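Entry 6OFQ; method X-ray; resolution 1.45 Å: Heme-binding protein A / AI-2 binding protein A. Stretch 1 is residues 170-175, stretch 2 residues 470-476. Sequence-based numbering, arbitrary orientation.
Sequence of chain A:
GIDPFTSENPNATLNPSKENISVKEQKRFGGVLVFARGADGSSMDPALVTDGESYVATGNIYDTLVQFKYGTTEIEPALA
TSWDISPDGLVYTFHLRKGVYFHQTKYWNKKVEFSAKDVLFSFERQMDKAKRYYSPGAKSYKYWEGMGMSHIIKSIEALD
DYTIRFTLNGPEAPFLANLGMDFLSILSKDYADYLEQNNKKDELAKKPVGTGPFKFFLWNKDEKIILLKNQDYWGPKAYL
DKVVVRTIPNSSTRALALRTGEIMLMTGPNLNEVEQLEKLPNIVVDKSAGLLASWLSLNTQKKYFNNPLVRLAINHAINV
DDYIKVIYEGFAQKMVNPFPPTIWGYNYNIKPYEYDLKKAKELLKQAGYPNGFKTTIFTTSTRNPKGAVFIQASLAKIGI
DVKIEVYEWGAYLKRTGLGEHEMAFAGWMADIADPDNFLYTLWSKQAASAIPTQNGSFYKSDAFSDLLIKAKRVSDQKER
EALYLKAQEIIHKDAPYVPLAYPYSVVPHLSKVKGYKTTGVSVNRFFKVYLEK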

ATOM      1  N   GLY A 170      13.704 -17.537  12.669  1.00  7.13           N
ATOM      2  CA  GLY A 170      14.981 -17.256  12.048  1.00  6.53           C
ATOM      3  C   GLY A 170      15.079 -15.734  11.977  1.00  6.87           C
ATOM      4  O   GLY A 170      14.077 -15.031  12.136  1.00  6.50           O
ATOM      5  N   PRO A 171      16.296 -15.198  11.833  1.00  6.17           N
ATOM      6  CA  PRO A 171      16.430 -13.740  11.753  1.00  6.07           C
ATOM      7  C   PRO A 171      15.679 -13.191  10.539  1.00  6.35           C
ATOM      8  O   PRO A 171      15.587 -13.834   9.504  1.00  6.25           O
ATOM      9  CB  PRO A 171      17.930 -13.495  11.595  1.00  6.95           C
ATOM     10  CG  PRO A 171      18.498 -14.816  11.266  1.00  8.19           C
ATOM     11  CD  PRO A 171      17.590 -15.893  11.648  1.00  6.91           C
ATOM     12  N   GLU A 172      15.072 -12.026  10.730  1.00  5.66           N
ATOM     13  CA  GLU A 172      14.154 -11.396   9.757  1.00  5.14           C
ATOM     14  C   GLU A 172      14.458  -9.914   9.766  1.00  4.74           C
ATOM     15  O   GLU A 172      13.921  -9.140  10.533  1.00  4.82           O
ATOM     16  CB  GLU A 172      12.702 -11.707  10.157  1.00  5.52           C
ATOM     17  CG  GLU A 172      11.664 -11.228   9.161  1.00  5.58           C
ATOM     18  CD  GLU A 172      11.618 -12.002   7.853  1.00  6.50           C
ATOM     19  OE1 GLU A 172      11.837 -13.223   7.854  1.00  7.60           O
ATOM     20  OE2 GLU A 172      11.260 -11.293   6.868  1.00  6.27           O
ATOM     21  N   ALA A 173      15.319  -9.446   8.874  1.00  4.60           N
ATOM     22  CA  ALA A 173      15.769  -8.066   8.843  1.00  5.19           C
ATOM     23  C   ALA A 173      14.616  -7.062   8.786  1.00  5.07           C
ATOM     24  O   ALA A 173      14.682  -6.089   9.521  1.00  5.56           O
ATOM     25  CB  ALA A 173      16.787  -7.819   7.725  1.00  5.36           C
ATOM     26  N   PRO A 174      13.594  -7.296   7.970  1.00  4.94           N
ATOM     27  CA  PRO A 174      12.453  -6.344   7.945  1.00  4.76           C
ATOM     28  C   PRO A 174      11.521  -6.359   9.109  1.00  4.93           C
ATOM     29  O   PRO A 174      10.614  -5.533   9.148  1.00  4.42           O
ATOM     30  CB  PRO A 174      11.670  -6.766   6.692  1.00  5.56           C
ATOM     31  CG  PRO A 174      12.586  -7.649   5.933  1.00  6.56           C
ATOM     32  CD  PRO A 174      13.471  -8.317   6.907  1.00  5.56           C
ATOM     33  N   PHE A 175      11.702  -7.238  10.097  1.00  4.21           N
ATOM     34  CA  PHE A 175      10.636  -7.442  11.097  1.00  4.44           C
ATOM     35  C   PHE A 175      10.285  -6.180  11.855  1.00  4.13           C
ATOM     36  O   PHE A 175       9.093  -5.899  12.039  1.00  4.02           O
ATOM     37  CB  PHE A 175      11.029  -8.587  12.061  1.00  4.69           C
ATOM     38  CG  PHE A 175       9.894  -9.090  12.946  1.00  5.07           C
ATOM     39  CD1 PHE A 175       8.807  -9.745  12.412  1.00  5.76           C
ATOM     40  CD2 PHE A 175       9.869  -8.732  14.303  1.00  5.69           C
ATOM     41  CE1 PHE A 175       7.798 -10.167  13.266  1.00  5.68           C
ATOM     42  CE2 PHE A 175       8.848  -9.129  15.152  1.00  5.74           C
ATOM     43  CZ  PHE A 175       7.807  -9.818  14.605  1.00  5.77           C
TER
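Stretch 2, residues 470-476: KAKRVSD

The contact is a small polar clamp between two segments nearly three hundred residues apart in the chain, in which Glu-172 bridges two successive basic side chains while a backbone hydrogen bond and a few nonpolar touches hold the segments together. Stretch 2 arrives in a helix that begins earlier in the chain, and Val-474 to Asp-476 are loop. Stretch 1 is extended at Pro-171 and Glu-172 and then folds into a type I beta turn from Glu-172 to Phe-175, closed by a hydrogen bond from Phe-175 N to Glu-172 O at 3.0 Å.

For one step, Pro-171 and Glu-172 against Arg-473 and Lys-472, the chains run in opposite senses; beyond it the pairing is lost. The CA of Pro-171 lies 5.0 Å from the CA of Arg-473, and the CA of Glu-172 lies 5.0 Å from the CA of Lys-472. The backbones are therefore close enough to bond directly, and Ala-173 N donates to Lys-472 O, a carbonyl free to accept it, at 2.9 Å. Pro-171 O also lies 3.4 Å from Lys-472 O, but these are two acceptors and do not bond.

Glu-172 is buried, and a carboxylate in such a place needs its charge matched. Its CA-to-CB bond points away from stretch 2, yet chi1 in t and chi2 in p bring the end of the side chain nearer. Glu-172 OE2 then forms a salt bridge with Lys-472 NZ at 2.8 Å, and Glu-172 OE1 forms another with Arg-473 NH1 at 3.0 Å. Lysine suits its position because a long methylene chain, with chi2 and chi3 both t, can carry the ammonium to the carboxylate.

Arginine offers several donors on one planar group. Arg-473 NH1 also donates to Pro-171 O at 2.7 Å, so a single nitrogen joins a side chain and a backbone carbonyl, both lying at the edge of the guanidinium near its plane. A water bridges Glu-172 and Arg-473, donating to Glu-172 OE1 at 2.8 Å and accepting from Arg-473 NH2 at 3.2 Å. The aliphatic part of the arginine is used as well, Arg-473 CD resting 3.9 Å from the CD of Pro-171.

Ala-173 points its CB toward stretch 2, with Ala-173 CB 3.6 Å from Val-474 O, and this small methyl fits closely against the backbone there. Together the two stretches bury 358 Å², counting both sides.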

ATOM      1  N   LYS A 470      17.433 -15.464   1.686  1.00  6.69           N
ATOM      2  CA  LYS A 470      18.747 -15.137   2.209  1.00  7.53           C
ATOM      3  C   LYS A 470      18.878 -13.720   2.663  1.00  7.17           C
ATOM      4  O   LYS A 470      19.498 -13.417   3.688  1.00  7.00           O
ATOM      5  CB  LYS A 470      19.815 -15.400   1.175  1.00  9.83           C
ATOM      6  CG  LYS A 470      20.046 -16.856   0.933  1.00 12.59           C
ATOM      7  CD  LYS A 470      21.219 -17.032  -0.029  1.00 17.98           C
ATOM      8  CE  LYS A 470      21.354 -18.457  -0.523  1.00 24.82           C
ATOM      9  NZ  LYS A 470      22.088 -19.203   0.516  1.00 34.79           N
ATOM     10  N   ALA A 471      18.317 -12.799   1.888  1.00  5.45           N
ATOM     11  CA  ALA A 471      18.403 -11.386   2.221  1.00  5.32           C
ATOM     12  C   ALA A 471      17.594 -10.974   3.439  1.00  5.11           C
ATOM     13  O   ALA A 471      17.928  -9.972   4.067  1.00  6.05           O
ATOM     14  CB  ALA A 471      17.985 -10.497   1.077  1.00  5.35           C
ATOM     15  N   LYS A 472      16.685 -11.809   3.903  1.00  5.38           N
ATOM     16  CA  LYS A 472      16.064 -11.562   5.193  1.00  5.90           C
ATOM     17  C   LYS A 472      16.939 -11.968   6.366  1.00  6.17           C
ATOM     18  O   LYS A 472      16.826 -11.443   7.493  1.00  6.23           O
ATOM     19  CB  LYS A 472      14.817 -12.426   5.304  1.00  5.80           C
ATOM     20  CG  LYS A 472      13.718 -12.068   4.344  1.00  5.88           C
ATOM     21  CD  LYS A 472      12.655 -13.139   4.392  1.00  5.94           C
ATOM     22  CE  LYS A 472      11.390 -12.836   3.591  1.00  5.77           C
ATOM     23  NZ  LYS A 472      10.611 -11.699   4.174  1.00  5.49           N
ATOM     24  N   ARG A 473      17.845 -12.920   6.125  1.00  6.53           N
ATOM     25  CA  ARG A 473      18.518 -13.623   7.240  1.00  8.47           C
ATOM     26  C   ARG A 473      19.820 -12.998   7.654  1.00  8.15           C
ATOM     27  O   ARG A 473      20.420 -13.395   8.651  1.00  9.51           O
ATOM     28  CB  ARG A 473      18.767 -15.096   6.884  1.00  9.16           C
ATOM     29  CG  ARG A 473      17.523 -15.911   6.653  1.00 11.69           C
ATOM     30  CD  ARG A 473      16.764 -16.411   7.849  1.00 15.14           C
ATOM     31  NE  ARG A 473      15.527 -17.038   7.376  1.00 17.51           N
ATOM     32  CZ  ARG A 473      14.366 -16.389   7.192  1.00 19.14           C
ATOM     33  NH1 ARG A 473      14.144 -15.102   7.540  1.00 15.46           N
ATOM     34  NH2 ARG A 473      13.363 -17.068   6.668  1.00 16.13           N
ATOM     35  N   VAL A 474      20.264 -11.989   6.923  1.00  8.76           N
ATOM     36  CA  VAL A 474      21.368 -11.134   7.340  1.00 10.15           C
ATOM     37  C   VAL A 474      20.893  -9.696   7.458  1.00 10.84           C
ATOM     38  O   VAL A 474      19.976  -9.282   6.738  1.00 10.26           O
ATOM     39  CB  VAL A 474      22.550 -11.188   6.351  1.00 13.38           C
ATOM     40  CG1 VAL A 474      23.171 -12.574   6.441  1.00 16.86           C
ATOM     41  CG2 VAL A 474      22.156 -10.901   4.913  1.00 13.73           C
ATOM     42  N   SER A 475      21.423  -8.927   8.382  1.00 11.30           N
ATOM     43  CA  SER A 475      20.933  -7.572   8.659  1.00 12.76           C
ATOM     44  C   SER A 475      21.810  -6.490   8.011  1.00 11.46           C
ATOM     45  O   SER A 475      21.338  -5.368   7.751  1.00 12.19           O
ATOM     46  CB  SER A 475      20.773  -7.378  10.185  1.00 16.97           C
ATOM     47  OG  SER A 475      22.057  -7.542  10.780  1.00 19.58           O
ATOM     48  N   ASP A 476      23.087  -6.806   7.790  1.00 10.78           N
ATOM     49  CA  ASP A 476      23.945  -5.801   7.224  1.00 12.21           C
ATOM     50  C   ASP A 476      23.441  -5.390   5.841  1.00 10.02           C
ATOM     51  O   ASP A 476      23.212  -6.206   4.943  1.00  9.55           O
ATOM     52  CB  ASP A 476      25.333  -6.410   7.020  1.00 12.95           C
ATOM     53  CG  ASP A 476      26.310  -5.436   6.397  1.00 18.07           C
ATOM     54  OD1 ASP A 476      26.851  -4.547   7.073  1.00 20.40           O
ATOM     55  OD2 ASP A 476      26.575  -5.527   5.202  1.00 17.83           O
TER
HETATM   56  O   HOH W   1      10.771 -15.277   6.339  1.00 16.33           O